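Local coordinates for protein 2-(3-amino-3-carboxypropyl)histidine synthase (Pyrococcus horikoshii, PDB 3LZD) that catalyses the first step of diphthamide biosynthesis, transferring the 3-amino-3-carboxypropyl group of S-adenosylmethionine to a histidine of elongation factor 2 through a [4Fe-4S] cluster, at residues 57-62 against 85-90; 133-138 against 235-240; 303-308 against 332-337. All blocks are in the same frame, centred on the assembly; numbering follows the deposited sequence.

Contact 1 (57-62 against 85-90)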
loop_
_atom_site.group_PDB
_atom_site.type_symbol
_atom_site.label_atom_id
_atom_site.label_comp_id
_atom_site.label_asym_id
_atom_site.label_seq_id
_atom_site.Cartn_x
_atom_site.Cartn_y
_atom_site.Cartn_z
ATOM N N ARG A 57 15.655 -4.892 -18.203
ATOM C CA ARG A 57 14.943 -3.959 -17.333
ATOM C C ARG A 57 14.729 -4.615 -15.969
ATOM O O ARG A 57 14.070 -5.655 -15.864
ATOM C CB ARG A 57 13.592 -3.600 -17.978
ATOM C CG ARG A 57 12.782 -2.529 -17.262
ATOM C CD ARG A 57 11.401 -2.299 -17.914
ATOM N NE ARG A 57 11.429 -1.494 -19.143
ATOM C CZ ARG A 57 11.538 -1.980 -20.382
ATOM N NH1 ARG A 57 11.633 -3.290 -20.595
ATOM N NH2 ARG A 57 11.539 -1.151 -21.421
ATOM N N VAL A 58 15.272 -4.007 -14.918
ATOM C CA VAL A 58 15.136 -4.593 -13.588
ATOM C C VAL A 58 14.563 -3.633 -12.545
ATOM O O VAL A 58 14.745 -2.420 -12.634
ATOM C CB VAL A 58 16.508 -5.134 -13.094
ATOM C CG1 VAL A 58 17.447 -3.980 -12.801
ATOM C CG2 VAL A 58 16.320 -6.010 -11.862
ATOM N N LEU A 59 13.852 -4.197 -11.571
ATOM C CA LEU A 59 13.259 -3.427 -10.483
ATOM C C LEU A 59 14.072 -3.717 -9.218
ATOM O O LEU A 59 14.385 -4.872 -8.929
ATOM C CB LEU A 59 11.808 -3.856 -10.258
ATOM C CG LEU A 59 11.080 -3.140 -9.109
ATOM C CD1 LEU A 59 10.845 -1.669 -9.475
ATOM C CD2 LEU A 59 9.750 -3.843 -8.822
ATOM N N ILE A 60 14.404 -2.679 -8.460
ATOM C CA ILE A 60 15.184 -2.878 -7.241
ATOM C C ILE A 60 14.418 -2.484 -5.984
ATOM O O ILE A 60 14.023 -1.325 -5.852
ATOM C CB ILE A 60 16.470 -2.020 -7.253
ATOM C CG1 ILE A 60 17.313 -2.338 -8.492
ATOM C CG2 ILE A 60 17.286 -2.291 -5.985
ATOM C CD1 ILE A 60 18.634 -1.571 -8.539
ATOM N N GLN A 61 14.187 -3.417 -5.064
ATOM C CA GLN A 61 13.520 -3.015 -3.829
ATOM C C GLN A 61 14.564 -2.893 -2.732
ATOM O O GLN A 61 15.618 -3.516 -2.804
ATOM C CB GLN A 61 12.389 -3.976 -3.398
ATOM C CG GLN A 61 12.463 -5.378 -3.847
ATOM C CD GLN A 61 11.251 -6.196 -3.401
ATOM O OE1 GLN A 61 11.096 -7.333 -3.812
ATOM N NE2 GLN A 61 10.405 -5.623 -2.546
ATOM N N SER A 62 14.287 -2.076 -1.726
ATOM C CA SER A 62 15.249 -1.896 -0.645
ATOM C C SER A 62 14.597 -1.521 0.685
ATOM O O SER A 62 13.533 -0.910 0.716
ATOM C CB SER A 62 16.224 -0.783 -1.017
ATOM O OG SER A 62 15.482 0.396 -1.297
ATOM N N PHE A 85 14.560 0.496 -12.551
ATOM C CA PHE A 85 13.461 1.171 -11.859
ATOM C C PHE A 85 13.674 0.881 -10.359
ATOM O O PHE A 85 14.108 -0.214 -9.987
ATOM C CB PHE A 85 12.090 0.578 -12.235
ATOM C CG PHE A 85 11.686 0.762 -13.681
ATOM C CD1 PHE A 85 10.589 0.064 -14.182
ATOM C CD2 PHE A 85 12.395 1.596 -14.540
ATOM C CE1 PHE A 85 10.201 0.181 -15.523
ATOM C CE2 PHE A 85 12.013 1.721 -15.886
ATOM C CZ PHE A 85 10.911 1.004 -16.372
ATOM N N LEU A 86 13.378 1.856 -9.507
ATOM C CA LEU A 86 13.479 1.653 -8.071
ATOM C C LEU A 86 12.065 1.440 -7.564
ATOM O O LEU A 86 11.135 2.134 -7.997
ATOM C CB LEU A 86 14.041 2.880 -7.370
ATOM C CG LEU A 86 15.491 3.185 -7.660
ATOM C CD1 LEU A 86 15.940 4.294 -6.736
ATOM C CD2 LEU A 86 16.334 1.890 -7.465
ATOM N N HIS A 87 11.884 0.477 -6.668
ATOM C CA HIS A 87 10.552 0.262 -6.112
ATOM C C HIS A 87 10.447 1.314 -5.004
ATOM O O HIS A 87 11.291 1.361 -4.114
ATOM C CB HIS A 87 10.414 -1.146 -5.537
ATOM C CG HIS A 87 9.010 -1.503 -5.165
ATOM N ND1 HIS A 87 8.701 -2.255 -4.054
ATOM C CD2 HIS A 87 7.831 -1.220 -5.769
ATOM C CE1 HIS A 87 7.392 -2.420 -3.988
ATOM N NE2 HIS A 87 6.841 -1.801 -5.017
ATOM N N GLY A 88 9.423 2.161 -5.076
ATOM C CA GLY A 88 9.257 3.223 -4.098
ATOM C C GLY A 88 8.774 2.840 -2.707
ATOM O O GLY A 88 8.970 3.599 -1.746
ATOM N N GLU A 89 8.129 1.687 -2.590
ATOM C CA GLU A 89 7.646 1.241 -1.297
ATOM C C GLU A 89 8.869 0.939 -0.423
ATOM O O GLU A 89 9.969 0.717 -0.932
ATOM C CB GLU A 89 6.798 -0.034 -1.451
ATOM C CG GLU A 89 5.606 0.082 -2.413
ATOM C CD GLU A 89 4.615 1.156 -1.997
ATOM O OE1 GLU A 89 4.352 1.297 -0.779
ATOM O OE2 GLU A 89 4.087 1.856 -2.889
ATOM N N ILE A 90 8.683 0.961 0.891
ATOM C CA ILE A 90 9.763 0.638 1.818
ATOM C C ILE A 90 9.576 -0.841 2.121
ATOM O O ILE A 90 8.500 -1.270 2.541
ATOM C CB ILE A 90 9.655 1.439 3.132
ATOM C CG1 ILE A 90 10.127 2.878 2.895
ATOM C CG2 ILE A 90 10.493 0.769 4.227
ATOM C CD1 ILE A 90 10.012 3.785 4.121
HETATM O O HOH W 1 14.189 0.516 -3.909
HETATM O O HOH W 2 11.678 -1.235 -1.972
#
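R57 wraps its aliphatic stem over the rim of the F85 ring. From CB, the chain runs extended through CG, which lies 4.0 Å above the plane of the F85 ring. CD drops closest, 3.6 Å from F85 CE1; a bend at chi3 (-78°) then brings NE round to 3.8 Å from F85 CZ. That CZ lies at the edge of the guanidinium, near its plane, and the two flat groups are tilted 58° apart. NE also forms a salt bridge with E83, so the charge is held on the same strand that supplies the ring, and at the tip NH1 makes a weak hydrogen bond to G106 O. Cut back to an alanine, the side chain would leave this part of the F85 ring without its R57 cover, and E83 would probably lose the charge that pairs with it here.

Further along, side chains alternate across the sheet. L59 lies with F85, its CD1 3.8 Å from F85 CB, while I60 and L86 share the opposite face. The backbones are stitched by F85 N to V58 O, I60 N to F85 O and H87 N to I60 O. H87 crosses L59 obliquely and lies beside Q61; its ND1 is buried with no partner in the model. Beyond this a water takes over, donating to I60 O and H87 O and accepting from S62 OG at 2.9 Å. The two strands are parallel neighbours in a beta-alpha-beta unit closed by helix 67-78; strand 83-87 pairs in turn with a strand of the second subunit, so the sheet continues through the homodimer.

Contact 2 (133-138 against 235-240)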
loop_
_atom_site.group_PDB
_atom_site.type_symbol
_atom_site.label_atom_id
_atom_site.label_comp_id
_atom_site.label_asym_id
_atom_site.label_seq_id
_atom_site.Cartn_x
_atom_site.Cartn_y
_atom_site.Cartn_z
ATOM N N ALA A 133 26.374 -7.594 8.774
ATOM C CA ALA A 133 27.040 -6.618 9.635
ATOM C C ALA A 133 28.461 -7.095 9.875
ATOM O O ALA A 133 28.709 -8.287 10.047
ATOM C CB ALA A 133 26.301 -6.488 10.961
ATOM N N ARG A 134 29.397 -6.160 9.893
ATOM C CA ARG A 134 30.792 -6.507 10.088
ATOM C C ARG A 134 31.174 -6.942 11.506
ATOM O O ARG A 134 32.029 -7.798 11.678
ATOM C CB ARG A 134 31.666 -5.316 9.690
ATOM C CG ARG A 134 33.139 -5.648 9.566
ATOM C CD ARG A 134 33.893 -4.504 8.928
ATOM N NE ARG A 134 33.394 -4.208 7.584
ATOM C CZ ARG A 134 33.693 -4.906 6.490
ATOM N NH1 ARG A 134 34.501 -5.956 6.563
ATOM N NH2 ARG A 134 33.180 -4.551 5.318
ATOM N N VAL A 135 30.533 -6.366 12.517
ATOM C CA VAL A 135 30.900 -6.664 13.895
ATOM C C VAL A 135 31.216 -8.120 14.268
ATOM O O VAL A 135 30.417 -9.034 14.038
ATOM C CB VAL A 135 29.844 -6.126 14.879
ATOM C CG1 VAL A 135 28.498 -6.825 14.651
ATOM C CG2 VAL A 135 30.332 -6.342 16.314
ATOM N N SER A 136 32.399 -8.325 14.846
ATOM C CA SER A 136 32.800 -9.660 15.304
ATOM C C SER A 136 32.066 -9.898 16.623
ATOM O O SER A 136 32.086 -9.043 17.498
ATOM C CB SER A 136 34.301 -9.710 15.549
ATOM O OG SER A 136 34.640 -10.906 16.222
ATOM N N VAL A 137 31.430 -11.050 16.778
ATOM C CA VAL A 137 30.680 -11.299 18.007
ATOM C C VAL A 137 31.432 -11.983 19.164
ATOM O O VAL A 137 30.979 -11.942 20.307
ATOM C CB VAL A 137 29.407 -12.144 17.714
ATOM C CG1 VAL A 137 28.670 -11.573 16.503
ATOM C CG2 VAL A 137 29.785 -13.611 17.496
ATOM N N VAL A 138 32.568 -12.601 18.878
ATOM C CA VAL A 138 33.296 -13.316 19.919
ATOM C C VAL A 138 33.647 -12.524 21.182
ATOM O O VAL A 138 33.364 -12.979 22.286
ATOM C CB VAL A 138 34.563 -13.964 19.349
ATOM C CG1 VAL A 138 35.283 -14.743 20.441
ATOM C CG2 VAL A 138 34.178 -14.895 18.206
ATOM N N ILE A 235 22.745 -11.455 24.033
ATOM C CA ILE A 235 23.988 -10.700 24.148
ATOM C C ILE A 235 24.157 -9.803 22.930
ATOM O O ILE A 235 24.191 -10.286 21.788
ATOM C CB ILE A 235 25.203 -11.634 24.268
ATOM C CG1 ILE A 235 25.188 -12.316 25.650
ATOM C CG2 ILE A 235 26.486 -10.844 24.067
ATOM C CD1 ILE A 235 26.337 -13.277 25.900
ATOM N N ASP A 236 24.238 -8.495 23.183
ATOM C CA ASP A 236 24.408 -7.482 22.141
ATOM C C ASP A 236 25.893 -7.465 21.763
ATOM O O ASP A 236 26.750 -7.207 22.602
ATOM C CB ASP A 236 23.958 -6.120 22.688
ATOM C CG ASP A 236 24.078 -4.986 21.667
ATOM O OD1 ASP A 236 23.114 -4.200 21.564
ATOM O OD2 ASP A 236 25.128 -4.859 20.992
ATOM N N PRO A 237 26.212 -7.745 20.488
ATOM C CA PRO A 237 27.607 -7.760 20.037
ATOM C C PRO A 237 28.316 -6.407 20.025
ATOM O O PRO A 237 29.538 -6.345 20.037
ATOM C CB PRO A 237 27.510 -8.386 18.647
ATOM C CG PRO A 237 26.177 -7.864 18.156
ATOM C CD PRO A 237 25.289 -8.037 19.374
ATOM N N TYR A 238 27.553 -5.326 20.007
ATOM C CA TYR A 238 28.144 -3.999 20.000
ATOM C C TYR A 238 28.448 -3.459 21.396
ATOM O O TYR A 238 29.548 -2.984 21.656
ATOM C CB TYR A 238 27.232 -3.010 19.274
ATOM C CG TYR A 238 26.996 -3.330 17.820
ATOM C CD1 TYR A 238 25.938 -4.154 17.425
ATOM C CD2 TYR A 238 27.817 -2.791 16.833
ATOM C CE1 TYR A 238 25.706 -4.423 16.081
ATOM C CE2 TYR A 238 27.598 -3.049 15.494
ATOM C CZ TYR A 238 26.543 -3.866 15.124
ATOM O OH TYR A 238 26.343 -4.146 13.796
ATOM N N THR A 239 27.469 -3.527 22.289
ATOM C CA THR A 239 27.633 -3.028 23.653
ATOM C C THR A 239 28.168 -4.078 24.626
ATOM O O THR A 239 28.653 -3.734 25.705
ATOM C CB THR A 239 26.305 -2.546 24.208
ATOM O OG1 THR A 239 25.373 -3.630 24.186
ATOM C CG2 THR A 239 25.759 -1.403 23.375
ATOM N N LYS A 240 28.065 -5.349 24.242
ATOM C CA LYS A 240 28.504 -6.462 25.070
ATOM C C LYS A 240 27.577 -6.600 26.270
ATOM O O LYS A 240 27.877 -7.318 27.217
ATOM C CB LYS A 240 29.939 -6.253 25.550
ATOM C CG LYS A 240 30.976 -6.225 24.432
ATOM C CD LYS A 240 32.355 -5.867 24.958
ATOM C CE LYS A 240 33.356 -5.731 23.818
ATOM N NZ LYS A 240 34.656 -5.146 24.256
HETATM O O HOH W 3 28.700 -4.069 12.106
HETATM O O HOH W 4 31.555 -8.289 20.047
#
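V135 wedges between P237 and the ring of Y238, filling the angle between the two loops. The compact part is mostly apolar. CG2, placed opposite the backbone N across the CA-CB bond, lies 3.8 Å from P237 O and 4.2 Å from P237 CB. CG1 takes the position between N and carbonyl carbon (chi1 63°) and rests 3.6 Å from Y238 CZ. CB itself stands off-centre over the Y238 ring in a CH-pi contact, 4.3 Å from the centroid and 28° off the normal. V137 closes the deeper side, its CG1 4.0 Å from P237 CB. Beneath, V137 packs on A170 and I214, and its backbone N is held by Q166.

The outer side is looser and wet. Y238 is exposed, and A133 CB merely brushes its hydroxyl oxygen. The polar link between the segments runs through water: one water accepts from V135 N and shares a bond with Y238 OH, and another donates both to S136 O and to P237 O, at 2.8 Å from the latter. V135, P237 and Y238 also touch a crystal neighbour, so the pose of the tyrosine may owe something to the lattice.

Within 235-240, D236 ties down the turn that carries Y238 and T239. Its OD2 accepts from Y238 N, met nearly end-on at 2.7 Å, and from T239 N, which comes from above the carboxylate plane, while K240 N bonds back to D236 O. The bond to Y238 N makes an Asx turn, and with that to T239 N an Asx motif, here in the connection from strand 231-235 to the antiparallel strand 242-244; against it rests the loop that leads from strand 126-130 of the first five-stranded sheet into helix 138-143.

Contact 3 (303-308 against 332-337)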
loop_
_atom_site.group_PDB
_atom_site.type_symbol
_atom_site.label_atom_id
_atom_site.label_comp_id
_atom_site.label_asym_id
_atom_site.label_seq_id
_atom_site.Cartn_x
_atom_site.Cartn_y
_atom_site.Cartn_z
ATOM N N ASN A 303 -2.922 -4.743 2.198
ATOM C CA ASN A 303 -1.548 -4.956 1.782
ATOM C C ASN A 303 -0.804 -4.560 3.041
ATOM O O ASN A 303 -0.501 -5.408 3.877
ATOM C CB ASN A 303 -1.147 -4.050 0.617
ATOM C CG ASN A 303 0.352 -4.074 0.364
ATOM O OD1 ASN A 303 1.011 -5.094 0.584
ATOM N ND2 ASN A 303 0.899 -2.955 -0.100
ATOM N N ASP A 304 -0.525 -3.269 3.184
ATOM C CA ASP A 304 0.123 -2.787 4.387
ATOM C C ASP A 304 -0.997 -2.739 5.429
ATOM O O ASP A 304 -2.032 -2.090 5.226
ATOM C CB ASP A 304 0.711 -1.385 4.179
ATOM C CG ASP A 304 1.691 -1.322 3.004
ATOM O OD1 ASP A 304 2.487 -2.270 2.841
ATOM O OD2 ASP A 304 1.674 -0.322 2.250
ATOM N N VAL A 305 -0.797 -3.442 6.533
ATOM C CA VAL A 305 -1.785 -3.481 7.598
ATOM C C VAL A 305 -1.572 -2.382 8.628
ATOM O O VAL A 305 -0.554 -2.351 9.302
ATOM C CB VAL A 305 -1.742 -4.840 8.334
ATOM C CG1 VAL A 305 -2.562 -4.774 9.621
ATOM C CG2 VAL A 305 -2.259 -5.940 7.413
ATOM N N ASN A 306 -2.526 -1.467 8.737
ATOM C CA ASN A 306 -2.430 -0.418 9.743
ATOM C C ASN A 306 -3.829 0.041 10.129
ATOM O O ASN A 306 -4.746 0.061 9.304
ATOM C CB ASN A 306 -1.572 0.753 9.256
ATOM C CG ASN A 306 -2.205 1.512 8.132
ATOM O OD1 ASN A 306 -3.298 2.066 8.277
ATOM N ND2 ASN A 306 -1.521 1.555 6.994
ATOM N N TYR A 307 -3.983 0.378 11.402
ATOM C CA TYR A 307 -5.255 0.800 11.967
ATOM C C TYR A 307 -5.981 1.960 11.276
ATOM O O TYR A 307 -7.195 1.902 11.072
ATOM C CB TYR A 307 -5.064 1.143 13.448
ATOM C CG TYR A 307 -6.346 1.540 14.116
ATOM C CD1 TYR A 307 -7.353 0.604 14.337
ATOM C CD2 TYR A 307 -6.588 2.864 14.467
ATOM C CE1 TYR A 307 -8.575 0.979 14.890
ATOM C CE2 TYR A 307 -7.803 3.247 15.017
ATOM C CZ TYR A 307 -8.793 2.299 15.226
ATOM O OH TYR A 307 -10.003 2.673 15.776
ATOM N N HIS A 308 -5.252 3.012 10.929
ATOM C CA HIS A 308 -5.860 4.170 10.288
ATOM C C HIS A 308 -6.792 3.855 9.119
ATOM O O HIS A 308 -7.839 4.483 8.967
ATOM C CB HIS A 308 -4.795 5.145 9.785
ATOM C CG HIS A 308 -5.363 6.280 8.989
ATOM N ND1 HIS A 308 -6.027 7.342 9.573
ATOM C CD2 HIS A 308 -5.429 6.485 7.651
ATOM C CE1 HIS A 308 -6.477 8.149 8.628
ATOM N NE2 HIS A 308 -6.128 7.652 7.454
ATOM N N GLY A 332 1.317 1.916 19.598
ATOM C CA GLY A 332 0.142 2.650 20.032
ATOM C C GLY A 332 -0.710 3.130 18.876
ATOM O O GLY A 332 -1.586 3.978 19.050
ATOM N N ALA A 333 -0.465 2.598 17.687
ATOM C CA ALA A 333 -1.239 3.017 16.529
ATOM C C ALA A 333 -2.659 2.454 16.531
ATOM O O ALA A 333 -3.576 3.050 15.954
ATOM C CB ALA A 333 -0.519 2.612 15.243
ATOM N N TRP A 334 -2.842 1.310 17.183
ATOM C CA TRP A 334 -4.151 0.660 17.240
ATOM C C TRP A 334 -5.002 1.197 18.379
ATOM O O TRP A 334 -4.677 1.005 19.549
ATOM C CB TRP A 334 -3.975 -0.851 17.385
ATOM C CG TRP A 334 -3.391 -1.469 16.165
ATOM C CD1 TRP A 334 -2.090 -1.419 15.762
ATOM C CD2 TRP A 334 -4.108 -2.139 15.131
ATOM N NE1 TRP A 334 -1.953 -2.011 14.527
ATOM C CE2 TRP A 334 -3.180 -2.461 14.118
ATOM C CE3 TRP A 334 -5.447 -2.496 14.959
ATOM C CZ2 TRP A 334 -3.551 -3.122 12.947
ATOM C CZ3 TRP A 334 -5.817 -3.157 13.794
ATOM C CH2 TRP A 334 -4.865 -3.460 12.805
ATOM N N ARG A 335 -6.098 1.864 18.025
ATOM C CA ARG A 335 -6.993 2.459 19.011
ATOM C C ARG A 335 -8.025 1.472 19.551
ATOM O O ARG A 335 -8.733 1.769 20.512
ATOM C CB ARG A 335 -7.695 3.682 18.406
ATOM C CG ARG A 335 -6.748 4.710 17.778
ATOM C CD ARG A 335 -5.726 5.240 18.774
ATOM N NE ARG A 335 -6.370 5.896 19.908
ATOM C CZ ARG A 335 -5.724 6.376 20.966
ATOM N NH1 ARG A 335 -4.403 6.281 21.046
ATOM N NH2 ARG A 335 -6.404 6.950 21.951
ATOM N N LYS A 336 -8.118 0.308 18.918
ATOM C CA LYS A 336 -9.034 -0.744 19.353
ATOM C C LYS A 336 -8.169 -1.970 19.613
ATOM O O LYS A 336 -7.073 -2.084 19.062
ATOM C CB LYS A 336 -10.054 -1.054 18.255
ATOM C CG LYS A 336 -11.027 0.077 17.975
ATOM C CD LYS A 336 -11.805 -0.199 16.709
ATOM C CE LYS A 336 -12.651 0.991 16.291
ATOM N NZ LYS A 336 -13.092 0.850 14.868
ATOM N N PRO A 337 -8.631 -2.896 20.467
ATOM C CA PRO A 337 -7.813 -4.085 20.729
ATOM C C PRO A 337 -7.535 -4.876 19.452
ATOM O O PRO A 337 -8.436 -5.102 18.628
ATOM C CB PRO A 337 -8.657 -4.871 21.728
ATOM C CG PRO A 337 -10.052 -4.486 21.374
ATOM C CD PRO A 337 -9.945 -3.003 21.124
#
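Y307 lays its CB squarely on the W334 indole and sends its ring on to the backbone at W334 and R335 and the side chains of R335 and K336. CB sits 4.0 Å from the centroid of the six-membered ring of W334, 19° off its normal, a CH-pi contact over the face. The two aromatic planes are inclined at 52°, neither stacked nor edge-to-face, and touch where Y307 CD1 meets W334 CE3 at 3.7 Å. V305 comes to the same indole at its edge: CG1, near the ring plane, is 3.8 Å from W334 CZ2. V305 and W334 both also rest on I270 and V326, which places the indole against strand 266-272 and helix 325-328.

N306, between these two contacts, is the N-cap of helix 307-310, its OD1 accepting from K309 N; the helix follows strand 296-302 of the four-stranded parallel sheet, and 332-337 leads into strand 338-339 at that sheet's other edge.

With CG swung opposite the backbone N (chi1 -178°), the tyrosine ring reaches across the loop. R335 N lies 3.6 Å above its plane, over the centre, and R335 CG presses on Y307 CE2 at 3.3 Å, its chain then bending away. The extended K336 chain crosses the ring end at about a right angle: CD lies at the ring edge, and CE packs 3.2 Å from Y307 OH. K336 NZ itself donates to F315 O. D330 holds the backbone of 332-334, accepting from G332 N and A333 N through OD1 and from W334 N through OD2.

How the contacts relate
Contacts 1 and 3 flank the cluster from different sheets: their centres are 26 Å apart, yet their nearest atoms come within about 4 Å without touching. The side chain of I90 in contact 1 is about 11 Å from the iron-sulphur cluster, and that of V305 in contact 3 about 10 Å; V305 is also about 7 Å from the side chain of the ligand C323, and Q61 about 9 Å from that of C95. Across the dimer interface contact 1 of one subunit meets contact 3 of the other: E89 makes a hydrogen bond to N303 N, and a salt bridge to K309, of the second subunit. Contact 2, centred 31 Å from contact 1 and 34 Å from contact 3, lies away from the cluster.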